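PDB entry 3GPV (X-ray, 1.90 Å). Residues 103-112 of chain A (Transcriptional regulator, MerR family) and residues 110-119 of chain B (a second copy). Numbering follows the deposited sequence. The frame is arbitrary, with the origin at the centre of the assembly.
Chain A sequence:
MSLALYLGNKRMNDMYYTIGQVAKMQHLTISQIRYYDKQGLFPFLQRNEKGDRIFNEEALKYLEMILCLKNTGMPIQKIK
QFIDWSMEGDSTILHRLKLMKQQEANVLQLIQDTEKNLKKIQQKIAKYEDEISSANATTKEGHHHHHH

Chain A (103-112) QEANVLQLIQ
Chain B, residues 110-119: LIQDTEKNLK

Antiparallel helix pairs commonly pack through a narrow apolar stripe, and the two copies of this MerR-family regulator illustrate it. Both stretches are continuous α-helix, phi/psi near -63/-41, with axes 10.0 Å apart at closest approach and N-to-C directions 164° apart. The register sets Ile A111 beside Ile B111 (CA to CA 6.2 Å) and Glu A104 beside Leu B118 (CA to CA 6.4 Å). No hydrogen bond crosses between the stretches; the contacts are van der Waals, and together the two sides bury 387 Å².

Along chain B, Ile B111 (m, p) offers its backbone: its O lies 3.9 Å from CD1 of Ile A111. The CA-to-CB bond of Thr B114 (m) points toward chain A. Its OG1 donates to Leu B110 O at 2.7 Å, one turn back within the helix, while its CG2 meets Ile A111 CD1 at a tight 3.1 Å and Val A107 CG1 at 3.4 Å. Ile A111 (m, m) starts sideways, but its end reaches across. Glu B115 (m, m) starts sideways, but its end comes nearer, placing OE2 4.1 Å from Ile A111 CG2. Leu B118 (t, p) closes the stripe: its CB lies 4.0 Å from CG1 of Val A107 (t), its CD2 3.8 Å from CD2 of Leu A108 (m, t), and its CD1 3.9 Å from CG of the extended Glu A104 (t, t).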

ATOM      1  N   GLN A 103      -9.457   1.941 -11.471  1.00 25.13           N
ATOM      2  CA  GLN A 103      -9.067   1.893 -10.066  1.00 26.98           C
ATOM      3  C   GLN A 103      -9.963   0.934  -9.275  1.00 25.88           C
ATOM      4  O   GLN A 103      -9.509   0.301  -8.326  1.00 25.88           O
ATOM      5  CB  GLN A 103      -9.099   3.289  -9.433  1.00 26.76           C
ATOM      6  CG  GLN A 103      -8.405   3.346  -8.072  1.00 26.36           C
ATOM      7  CD  GLN A 103      -6.920   3.024  -8.146  1.00 31.10           C
ATOM      8  OE1 GLN A 103      -6.431   2.551  -9.171  1.00 29.96           O
ATOM      9  NE2 GLN A 103      -6.201   3.266  -7.060  1.00 29.32           N
ATOM     10  N   GLU A 104     -11.232   0.834  -9.658  1.00 22.59           N
ATOM     11  CA  GLU A 104     -12.148  -0.090  -8.990  1.00 23.71           C
ATOM     12  C   GLU A 104     -11.587  -1.499  -9.249  1.00 22.60           C
ATOM     13  O   GLU A 104     -11.458  -2.344  -8.346  1.00 15.24           O
ATOM     14  CB  GLU A 104     -13.561   0.048  -9.577  1.00 23.34           C
ATOM     15  CG  GLU A 104     -14.550  -0.989  -9.043  1.00 27.12           C
ATOM     16  CD  GLU A 104     -15.930  -0.981  -9.730  1.00 28.96           C
ATOM     17  OE1 GLU A 104     -16.004  -0.862 -10.976  1.00 25.05           O
ATOM     18  OE2 GLU A 104     -16.949  -1.119  -9.019  1.00 23.71           O
ATOM     19  N   ALA A 105     -11.253  -1.754 -10.507  1.00 19.36           N
ATOM     20  CA  ALA A 105     -10.689  -3.052 -10.846  1.00 21.19           C
ATOM     21  C   ALA A 105      -9.418  -3.288 -10.011  1.00 18.53           C
ATOM     22  O   ALA A 105      -9.229  -4.371  -9.438  1.00 11.88           O
ATOM     23  CB  ALA A 105     -10.386  -3.117 -12.369  1.00 21.50           C
ATOM     24  N   ASN A 106      -8.564  -2.270  -9.919  1.00 16.76           N
ATOM     25  CA  ASN A 106      -7.328  -2.372  -9.148  1.00 21.15           C
ATOM     26  C   ASN A 106      -7.600  -2.604  -7.662  1.00 19.49           C
ATOM     27  O   ASN A 106      -6.899  -3.365  -7.002  1.00 11.39           O
ATOM     28  CB  ASN A 106      -6.477  -1.090  -9.264  1.00 25.70           C
ATOM     29  CG  ASN A 106      -5.771  -0.960 -10.600  1.00 31.81           C
ATOM     30  OD1 ASN A 106      -5.387  -1.954 -11.209  1.00 34.76           O
ATOM     31  ND2 ASN A 106      -5.575   0.274 -11.048  1.00 31.44           N
ATOM     32  N   VAL A 107      -8.618  -1.947  -7.134  1.00 15.13           N
ATOM     33  CA  VAL A 107      -8.882  -2.086  -5.717  1.00 19.83           C
ATOM     34  C   VAL A 107      -9.498  -3.453  -5.398  1.00 19.76           C
ATOM     35  O   VAL A 107      -9.215  -4.036  -4.363  1.00 14.83           O
ATOM     36  CB  VAL A 107      -9.753  -0.910  -5.195  1.00 22.77           C
ATOM     37  CG1 VAL A 107     -10.063  -1.112  -3.720  1.00 21.33           C
ATOM     38  CG2 VAL A 107      -8.999   0.412  -5.353  1.00 20.71           C
ATOM     39  N   LEU A 108     -10.318  -3.972  -6.306  1.00 16.13           N
ATOM     40  CA  LEU A 108     -10.897  -5.283  -6.099  1.00 22.19           C
ATOM     41  C   LEU A 108      -9.739  -6.301  -6.052  1.00 21.78           C
ATOM     42  O   LEU A 108      -9.741  -7.226  -5.251  1.00 18.51           O
ATOM     43  CB  LEU A 108     -11.884  -5.613  -7.225  1.00 24.87           C
ATOM     44  CG  LEU A 108     -13.225  -4.866  -7.116  1.00 26.11           C
ATOM     45  CD1 LEU A 108     -13.990  -4.971  -8.408  1.00 24.05           C
ATOM     46  CD2 LEU A 108     -14.037  -5.453  -5.968  1.00 24.92           C
ATOM     47  N   GLN A 109      -8.735  -6.110  -6.901  1.00 24.86           N
ATOM     48  CA  GLN A 109      -7.570  -7.004  -6.904  1.00 26.42           C
ATOM     49  C   GLN A 109      -6.781  -6.868  -5.572  1.00 26.23           C
ATOM     50  O   GLN A 109      -6.286  -7.856  -5.016  1.00 22.48           O
ATOM     51  CB  GLN A 109      -6.664  -6.671  -8.094  1.00 29.75           C
ATOM     52  CG  GLN A 109      -5.444  -7.574  -8.248  1.00 29.66           C
ATOM     53  CD  GLN A 109      -5.817  -9.002  -8.592  1.00 33.30           C
ATOM     54  OE1 GLN A 109      -6.534  -9.255  -9.561  1.00 28.71           O
ATOM     55  NE2 GLN A 109      -5.331  -9.947  -7.796  1.00 34.36           N
ATOM     56  N   LEU A 110      -6.661  -5.647  -5.074  1.00 24.81           N
ATOM     57  CA  LEU A 110      -5.963  -5.408  -3.812  1.00 26.34           C
ATOM     58  C   LEU A 110      -6.641  -6.207  -2.705  1.00 25.06           C
ATOM     59  O   LEU A 110      -5.985  -6.905  -1.937  1.00 21.36           O
ATOM     60  CB  LEU A 110      -6.009  -3.927  -3.452  1.00 32.39           C
ATOM     61  CG  LEU A 110      -4.723  -3.117  -3.588  1.00 38.97           C
ATOM     62  CD1 LEU A 110      -5.016  -1.645  -3.336  1.00 41.25           C
ATOM     63  CD2 LEU A 110      -3.697  -3.644  -2.595  1.00 41.73           C
ATOM     64  N   ILE A 111      -7.965  -6.091  -2.632  1.00 21.73           N
ATOM     65  CA  ILE A 111      -8.751  -6.794  -1.625  1.00 22.75           C
ATOM     66  C   ILE A 111      -8.512  -8.298  -1.781  1.00 22.46           C
ATOM     67  O   ILE A 111      -8.238  -9.010  -0.818  1.00 16.34           O
ATOM     68  CB  ILE A 111     -10.246  -6.540  -1.812  1.00 23.25           C
ATOM     69  CG1 ILE A 111     -10.575  -5.058  -1.547  1.00 24.56           C
ATOM     70  CG2 ILE A 111     -11.032  -7.458  -0.895  1.00 21.26           C
ATOM     71  CD1 ILE A 111     -10.271  -4.608  -0.133  1.00 32.92           C
ATOM     72  N   GLN A 112      -8.635  -8.782  -3.007  1.00 20.54           N
ATOM     73  CA  GLN A 112      -8.419 -10.200  -3.257  1.00 24.37           C
ATOM     74  C   GLN A 112      -7.036 -10.649  -2.774  1.00 23.32           C
ATOM     75  O   GLN A 112      -6.900 -11.672  -2.099  1.00 21.89           O
ATOM     76  CB  GLN A 112      -8.547 -10.498  -4.757  1.00 26.57           C
ATOM     77  CG  GLN A 112      -8.535 -11.985  -5.085  1.00 31.83           C
ATOM     78  CD  GLN A 112      -8.403 -12.248  -6.570  1.00 36.45           C
ATOM     79  OE1 GLN A 112      -9.152 -11.704  -7.375  1.00 36.83           O
ATOM     80  NE2 GLN A 112      -7.443 -13.085  -6.937  1.00 40.18           N
TER
ATOM     81  N   LEU B 110      -6.810  -3.079   7.301  1.00 25.85           N
ATOM     82  CA  LEU B 110      -6.439  -2.738   5.940  1.00 26.40           C
ATOM     83  C   LEU B 110      -7.553  -3.100   4.963  1.00 23.65           C
ATOM     84  O   LEU B 110      -7.880  -2.317   4.082  1.00 16.78           O
ATOM     85  CB  LEU B 110      -5.142  -3.455   5.550  1.00 29.47           C
ATOM     86  CG  LEU B 110      -4.659  -3.330   4.096  1.00 34.46           C
ATOM     87  CD1 LEU B 110      -4.431  -1.862   3.735  1.00 35.99           C
ATOM     88  CD2 LEU B 110      -3.373  -4.142   3.913  1.00 33.94           C
ATOM     89  N   ILE B 111      -8.134  -4.285   5.122  1.00 21.64           N
ATOM     90  CA  ILE B 111      -9.214  -4.717   4.235  1.00 23.38           C
ATOM     91  C   ILE B 111     -10.411  -3.775   4.423  1.00 21.24           C
ATOM     92  O   ILE B 111     -11.020  -3.320   3.466  1.00 10.20           O
ATOM     93  CB  ILE B 111      -9.677  -6.185   4.547  1.00 26.90           C
ATOM     94  CG1 ILE B 111      -8.696  -7.198   3.954  1.00 29.63           C
ATOM     95  CG2 ILE B 111     -11.030  -6.460   3.918  1.00 24.88           C
ATOM     96  CD1 ILE B 111      -7.357  -7.136   4.501  1.00 36.95           C
ATOM     97  N   GLN B 112     -10.745  -3.473   5.666  1.00 19.04           N
ATOM     98  CA  GLN B 112     -11.882  -2.594   5.899  1.00 23.10           C
ATOM     99  C   GLN B 112     -11.633  -1.210   5.308  1.00 20.31           C
ATOM    100  O   GLN B 112     -12.515  -0.639   4.671  1.00 16.94           O
ATOM    101  CB  GLN B 112     -12.184  -2.488   7.389  1.00 27.40           C
ATOM    102  CG  GLN B 112     -13.313  -1.512   7.680  1.00 35.72           C
ATOM    103  CD  GLN B 112     -13.797  -1.601   9.104  1.00 38.84           C
ATOM    104  OE1 GLN B 112     -14.517  -2.537   9.464  1.00 41.69           O
ATOM    105  NE2 GLN B 112     -13.390  -0.637   9.937  1.00 39.46           N
ATOM    106  N   ASP B 113     -10.429  -0.682   5.512  1.00 19.61           N
ATOM    107  CA  ASP B 113     -10.078   0.626   4.959  1.00 20.70           C
ATOM    108  C   ASP B 113     -10.155   0.604   3.441  1.00 21.28           C
ATOM    109  O   ASP B 113     -10.570   1.583   2.826  1.00 17.61           O
ATOM    110  CB  ASP B 113      -8.675   1.039   5.382  1.00 23.66           C
ATOM    111  CG  ASP B 113      -8.596   1.391   6.851  1.00 27.24           C
ATOM    112  OD1 ASP B 113      -9.657   1.616   7.463  1.00 22.67           O
ATOM    113  OD2 ASP B 113      -7.474   1.448   7.383  1.00 27.99           O
ATOM    114  N   THR B 114      -9.759  -0.520   2.844  1.00 20.42           N
ATOM    115  CA  THR B 114      -9.772  -0.653   1.382  1.00 20.64           C
ATOM    116  C   THR B 114     -11.205  -0.773   0.875  1.00 20.15           C
ATOM    117  O   THR B 114     -11.552  -0.231  -0.176  1.00 14.97           O
ATOM    118  CB  THR B 114      -8.930  -1.862   0.917  1.00 20.65           C
ATOM    119  OG1 THR B 114      -7.605  -1.740   1.426  1.00 18.30           O
ATOM    120  CG2 THR B 114      -8.843  -1.895  -0.606  1.00 20.98           C
ATOM    121  N   GLU B 115     -12.045  -1.473   1.627  1.00 19.60           N
ATOM    122  CA  GLU B 115     -13.443  -1.580   1.234  1.00 22.75           C
ATOM    123  C   GLU B 115     -14.046  -0.161   1.262  1.00 24.06           C
ATOM    124  O   GLU B 115     -14.838   0.222   0.386  1.00 16.80           O
ATOM    125  CB  GLU B 115     -14.206  -2.491   2.204  1.00 26.08           C
ATOM    126  CG  GLU B 115     -13.850  -3.958   2.097  1.00 20.34           C
ATOM    127  CD  GLU B 115     -14.500  -4.651   0.905  1.00 23.87           C
ATOM    128  OE1 GLU B 115     -15.143  -3.989   0.064  1.00 16.70           O
ATOM    129  OE2 GLU B 115     -14.357  -5.881   0.812  1.00 18.58           O
ATOM    130  N   LYS B 116     -13.655   0.621   2.267  1.00 22.92           N
ATOM    131  CA  LYS B 116     -14.174   1.981   2.392  1.00 26.45           C
ATOM    132  C   LYS B 116     -13.746   2.824   1.193  1.00 26.10           C
ATOM    133  O   LYS B 116     -14.532   3.624   0.673  1.00 26.21           O
ATOM    134  CB  LYS B 116     -13.694   2.626   3.689  1.00 29.22           C
ATOM    135  CG  LYS B 116     -14.022   4.116   3.754  1.00 39.38           C
ATOM    136  CD  LYS B 116     -14.445   4.605   5.132  1.00 42.92           C
ATOM    137  CE  LYS B 116     -13.512   4.123   6.224  1.00 46.38           C
ATOM    138  NZ  LYS B 116     -13.807   2.715   6.620  1.00 48.30           N
ATOM    139  N   ASN B 117     -12.505   2.636   0.752  1.00 22.65           N
ATOM    140  CA  ASN B 117     -12.004   3.362  -0.401  1.00 24.26           C
ATOM    141  C   ASN B 117     -12.724   2.908  -1.664  1.00 22.86           C
ATOM    142  O   ASN B 117     -13.075   3.725  -2.517  1.00 15.37           O
ATOM    143  CB  ASN B 117     -10.478   3.193  -0.525  1.00 25.10           C
ATOM    144  CG  ASN B 117      -9.729   4.076   0.482  1.00 24.15           C
ATOM    145  OD1 ASN B 117     -10.086   5.225   0.650  1.00 27.22           O
ATOM    146  ND2 ASN B 117      -8.715   3.540   1.142  1.00 21.66           N
ATOM    147  N   LEU B 118     -12.980   1.605  -1.758  1.00 19.39           N
ATOM    148  CA  LEU B 118     -13.687   1.041  -2.908  1.00 17.94           C
ATOM    149  C   LEU B 118     -15.058   1.722  -3.042  1.00 18.90           C
ATOM    150  O   LEU B 118     -15.528   1.986  -4.141  1.00 13.88           O
ATOM    151  CB  LEU B 118     -13.889  -0.464  -2.711  1.00 17.60           C
ATOM    152  CG  LEU B 118     -14.667  -1.183  -3.822  1.00 20.18           C
ATOM    153  CD1 LEU B 118     -13.973  -0.995  -5.187  1.00 17.51           C
ATOM    154  CD2 LEU B 118     -14.766  -2.666  -3.487  1.00 17.90           C
ATOM    155  N   LYS B 119     -15.689   1.992  -1.904  1.00 16.32           N
ATOM    156  CA  LYS B 119     -17.002   2.638  -1.893  1.00 23.58           C
ATOM    157  C   LYS B 119     -16.919   4.062  -2.462  1.00 22.68           C
ATOM    158  O   LYS B 119     -17.790   4.508  -3.210  1.00 19.60           O
ATOM    159  CB  LYS B 119     -17.555   2.653  -0.460  1.00 27.99           C
ATOM    160  CG  LYS B 119     -18.980   3.173  -0.337  1.00 39.70           C
ATOM    161  CD  LYS B 119     -19.486   3.168   1.113  1.00 44.84           C
ATOM    162  CE  LYS B 119     -20.884   3.805   1.216  1.00 48.91           C
ATOM    163  NZ  LYS B 119     -21.407   3.859   2.618  1.00 51.51           N
TER